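Local atomic coordinates of aminotransferase (PDB entry 4ZM4), a protein that belongs to the class-III family of pyridoxal-phosphate-dependent aminotransferases and binds its cofactor in the fold common to that family. Residues B[371-379]-B[392-402]. The protein carries 1 engineered substitution. Residues are numbered along the deposited sequence; the frame is centred on the assembly and turned at random.
Sequences VALLKGSAE and ALVDFPRHRRL
H399 reaches from helix 396-402 to the backbone of the strand end 371-373. CG of H399 is anti to the backbone N (chi1 -154°), which carries ND1 to L373. There ND1 of H399 accepts a hydrogen bond from N of L373 at 3.2 Å, with the donor tilted from the ring plane. CB of L373 meets the same ring at its edge, in plane. NE2 of H399 and the carbonyl O of V371 share a water, which donates to that carbonyl. The two nitrogens of the ring thus tie it to the strand, one directly and one through water, and this probably limits its rotation. The side chain of L373 sets out toward 392-402. CD2 of L373 lies 3.8 Å from CB of R398 and also touches CD2 of L402, while F353 of helix 334-355 packs on both leucines.

Beyond the strand, the backbones of L374 and V394 form a single bridge. D395 N gives a nearly straight bond to L373 O (2.9 Å, 173°), and K375 N gives another to L393 O. The side chains of L374 and L393 run alongside each other in the same direction, with CD2 of L374 3.8 Å from CB of L393. CB of A378 also touches CB of L393. The extended chain of K375 runs past V394 O and ends with NZ of K375 bonded to A392 O at 3.1 Å.

D395 is the N-cap of the helix. Its OD1 takes the N-H of R398 from above the carboxylate plane. OD2 of D395, through its syn lone pair, meets NH1 of R398 at 3.0 Å in a salt bridge, lying at the edge of the guanidinium and in its plane. The arrangement is an N-capped helix packed against the end of a strand from the antiparallel sheet of 360-365, 368-373 and 421-422, within a class-III aminotransferase fold.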
loop_
_atom_site.group_PDB
_atom_site.type_symbol
_atom_site.label_atom_id
_atom_site.label_comp_id
_atom_site.label_asym_id
_atom_site.label_seq_id
_atom_site.Cartn_x
_atom_site.Cartn_y
_atom_site.Cartn_z
ATOM N N VAL B 371 -4.151 -21.943 -17.817
ATOM C CA VAL B 371 -5.001 -22.778 -18.660
ATOM C C VAL B 371 -5.610 -21.903 -19.745
ATOM O O VAL B 371 -6.424 -21.037 -19.458
ATOM C CB VAL B 371 -6.159 -23.443 -17.863
ATOM C CG1 VAL B 371 -7.081 -24.222 -18.798
ATOM C CG2 VAL B 371 -5.620 -24.366 -16.790
ATOM N N ALA B 372 -5.195 -22.136 -20.989
ATOM C CA ALA B 372 -5.583 -21.326 -22.106
ATOM C C ALA B 372 -6.079 -22.198 -23.251
ATOM O O ALA B 372 -5.416 -23.124 -23.675
ATOM C CB ALA B 372 -4.397 -20.468 -22.560
ATOM N N LEU B 373 -7.238 -21.834 -23.771
ATOM C CA LEU B 373 -7.863 -22.476 -24.890
ATOM C C LEU B 373 -7.189 -21.966 -26.158
ATOM O O LEU B 373 -7.047 -20.757 -26.351
ATOM C CB LEU B 373 -9.342 -22.096 -24.871
ATOM C CG LEU B 373 -10.420 -22.810 -25.649
ATOM C CD1 LEU B 373 -10.490 -24.278 -25.317
ATOM C CD2 LEU B 373 -11.743 -22.170 -25.290
ATOM N N LEU B 374 -6.756 -22.883 -27.024
ATOM C CA LEU B 374 -5.985 -22.528 -28.212
ATOM C C LEU B 374 -6.823 -22.389 -29.481
ATOM O O LEU B 374 -7.892 -22.958 -29.597
ATOM C CB LEU B 374 -4.884 -23.570 -28.437
ATOM C CG LEU B 374 -3.932 -23.819 -27.276
ATOM C CD1 LEU B 374 -2.837 -24.782 -27.677
ATOM C CD2 LEU B 374 -3.310 -22.518 -26.774
ATOM N N LYS B 375 -6.322 -21.617 -30.438
ATOM C CA LYS B 375 -6.954 -21.498 -31.767
ATOM C C LYS B 375 -6.905 -22.839 -32.490
ATOM O O LYS B 375 -5.974 -23.621 -32.309
ATOM C CB LYS B 375 -6.210 -20.475 -32.627
ATOM C CG LYS B 375 -6.304 -19.048 -32.134
ATOM C CD LYS B 375 -5.228 -18.198 -32.782
ATOM C CE LYS B 375 -5.439 -16.724 -32.494
ATOM N NZ LYS B 375 -4.236 -15.955 -32.921
ATOM N N GLY B 376 -7.894 -23.111 -33.321
ATOM C CA GLY B 376 -7.910 -24.345 -34.101
ATOM C C GLY B 376 -6.669 -24.400 -34.976
ATOM O O GLY B 376 -6.134 -25.483 -35.234
ATOM N N SER B 377 -6.189 -23.223 -35.397
ATOM C CA SER B 377 -4.977 -23.102 -36.239
ATOM C C SER B 377 -3.678 -23.057 -35.430
ATOM O O SER B 377 -2.619 -22.812 -35.994
ATOM C CB SER B 377 -5.037 -21.828 -37.112
ATOM O OG SER B 377 -4.495 -20.704 -36.409
ATOM N N ALA B 378 -3.753 -23.252 -34.118
ATOM C CA ALA B 378 -2.566 -23.187 -33.271
ATOM C C ALA B 378 -1.846 -24.520 -33.286
ATOM O O ALA B 378 -2.461 -25.555 -33.500
ATOM C CB ALA B 378 -2.942 -22.805 -31.837
ATOM N N GLU B 379 -0.543 -24.479 -33.027
ATOM C CA GLU B 379 0.279 -25.685 -32.924
ATOM C C GLU B 379 0.123 -26.349 -31.547
ATOM O O GLU B 379 0.734 -25.899 -30.584
ATOM C CB GLU B 379 1.757 -25.339 -33.158
ATOM C CG GLU B 379 2.348 -25.829 -34.468
ATOM C CD GLU B 379 2.202 -27.330 -34.691
ATOM O OE1 GLU B 379 2.085 -27.674 -35.893
ATOM O OE2 GLU B 379 2.183 -28.135 -33.701
ATOM N N ALA B 392 -0.056 -15.718 -29.045
ATOM C CA ALA B 392 -0.372 -15.989 -30.446
ATOM C C ALA B 392 -1.117 -17.298 -30.618
ATOM O O ALA B 392 -1.842 -17.444 -31.561
ATOM C CB ALA B 392 0.890 -15.973 -31.298
ATOM N N LEU B 393 -0.929 -18.247 -29.712
ATOM C CA LEU B 393 -1.607 -19.552 -29.786
ATOM C C LEU B 393 -3.017 -19.526 -29.254
ATOM O O LEU B 393 -3.808 -20.450 -29.522
ATOM C CB LEU B 393 -0.841 -20.597 -28.980
ATOM C CG LEU B 393 0.656 -20.815 -29.316
ATOM C CD1 LEU B 393 1.272 -21.842 -28.375
ATOM C CD2 LEU B 393 0.844 -21.255 -30.754
ATOM N N VAL B 394 -3.361 -18.452 -28.551
ATOM C CA VAL B 394 -4.538 -18.443 -27.686
ATOM C C VAL B 394 -5.758 -17.842 -28.367
ATOM O O VAL B 394 -5.663 -16.883 -29.109
ATOM C CB VAL B 394 -4.248 -17.705 -26.364
ATOM C CG1 VAL B 394 -5.520 -17.511 -25.556
ATOM C CG2 VAL B 394 -3.232 -18.471 -25.547
ATOM N N ASP B 395 -6.904 -18.453 -28.130
ATOM C CA ASP B 395 -8.173 -17.986 -28.653
ATOM C C ASP B 395 -8.888 -17.207 -27.559
ATOM O O ASP B 395 -9.672 -17.770 -26.788
ATOM C CB ASP B 395 -9.023 -19.195 -29.094
ATOM C CG ASP B 395 -10.308 -18.789 -29.813
ATOM O OD1 ASP B 395 -10.728 -17.624 -29.683
ATOM O OD2 ASP B 395 -10.883 -19.652 -30.507
ATOM N N PHE B 396 -8.609 -15.911 -27.472
ATOM C CA PHE B 396 -9.113 -15.068 -26.360
ATOM C C PHE B 396 -10.627 -14.947 -26.290
ATOM O O PHE B 396 -11.193 -15.066 -25.203
ATOM C CB PHE B 396 -8.428 -13.695 -26.343
ATOM C CG PHE B 396 -7.000 -13.747 -25.877
ATOM C CD1 PHE B 396 -6.695 -13.805 -24.532
ATOM C CD2 PHE B 396 -5.953 -13.795 -26.791
ATOM C CE1 PHE B 396 -5.373 -13.880 -24.094
ATOM C CE2 PHE B 396 -4.634 -13.875 -26.364
ATOM C CZ PHE B 396 -4.344 -13.910 -25.016
ATOM N N PRO B 397 -11.300 -14.708 -27.418
ATOM C CA PRO B 397 -12.763 -14.630 -27.337
ATOM C C PRO B 397 -13.428 -15.917 -26.867
ATOM O O PRO B 397 -14.381 -15.850 -26.086
ATOM C CB PRO B 397 -13.182 -14.308 -28.774
ATOM C CG PRO B 397 -11.996 -13.563 -29.335
ATOM C CD PRO B 397 -10.792 -14.208 -28.708
ATOM N N ARG B 398 -12.931 -17.070 -27.317
ATOM C CA ARG B 398 -13.476 -18.343 -26.846
ATOM C C ARG B 398 -13.166 -18.573 -25.368
ATOM O O ARG B 398 -14.021 -19.053 -24.645
ATOM C CB ARG B 398 -12.996 -19.536 -27.662
ATOM C CG ARG B 398 -13.924 -19.921 -28.798
ATOM C CD ARG B 398 -13.524 -21.226 -29.493
ATOM N NE ARG B 398 -14.421 -21.513 -30.606
ATOM C CZ ARG B 398 -14.377 -20.922 -31.789
ATOM N NH1 ARG B 398 -13.430 -20.049 -32.088
ATOM N NH2 ARG B 398 -15.290 -21.223 -32.692
ATOM N N HIS B 399 -11.978 -18.207 -24.907
ATOM C CA HIS B 399 -11.680 -18.360 -23.486
ATOM C C HIS B 399 -12.602 -17.501 -22.614
ATOM O O HIS B 399 -13.164 -18.013 -21.652
ATOM C CB HIS B 399 -10.202 -18.088 -23.157
ATOM C CG HIS B 399 -9.751 -18.802 -21.933
ATOM N ND1 HIS B 399 -9.305 -20.100 -21.970
ATOM C CD2 HIS B 399 -9.748 -18.435 -20.630
ATOM C CE1 HIS B 399 -9.004 -20.497 -20.746
ATOM N NE2 HIS B 399 -9.265 -19.504 -19.913
ATOM N N ARG B 400 -12.801 -16.231 -22.987
ATOM C CA ARG B 400 -13.765 -15.366 -22.304
ATOM C C ARG B 400 -15.119 -16.024 -22.246
ATOM O O ARG B 400 -15.829 -15.955 -21.232
ATOM C CB ARG B 400 -13.898 -13.990 -22.985
ATOM C CG ARG B 400 -12.718 -13.051 -22.785
ATOM C CD ARG B 400 -12.992 -11.592 -23.147
ATOM N NE ARG B 400 -13.474 -10.854 -21.970
ATOM C CZ ARG B 400 -12.717 -10.458 -20.936
ATOM N NH1 ARG B 400 -11.402 -10.708 -20.894
ATOM N NH2 ARG B 400 -13.276 -9.803 -19.926
ATOM N N ARG B 401 -15.503 -16.642 -23.347
ATOM C CA ARG B 401 -16.831 -17.239 -23.456
ATOM C C ARG B 401 -16.891 -18.444 -22.550
ATOM O O ARG B 401 -17.828 -18.589 -21.753
ATOM C CB ARG B 401 -17.111 -17.605 -24.913
ATOM C CG ARG B 401 -18.563 -17.861 -25.272
ATOM C CD ARG B 401 -18.894 -17.331 -26.651
ATOM N NE ARG B 401 -18.082 -17.758 -27.767
ATOM C CZ ARG B 401 -18.110 -18.945 -28.344
ATOM N NH1 ARG B 401 -18.837 -19.943 -27.833
ATOM N NH2 ARG B 401 -17.369 -19.153 -29.406
ATOM N N LEU B 402 -15.824 -19.240 -22.559
ATOM C CA LEU B 402 -15.683 -20.365 -21.615
ATOM C C LEU B 402 -15.795 -19.961 -20.143
ATOM O O LEU B 402 -16.406 -20.686 -19.355
ATOM C CB LEU B 402 -14.360 -21.094 -21.833
ATOM C CG LEU B 402 -14.153 -22.375 -21.040
ATOM C CD1 LEU B 402 -15.117 -23.450 -21.528
ATOM C CD2 LEU B 402 -12.712 -22.854 -21.148
HETATM O O HOH W 1 -7.823 -19.811 -17.556
#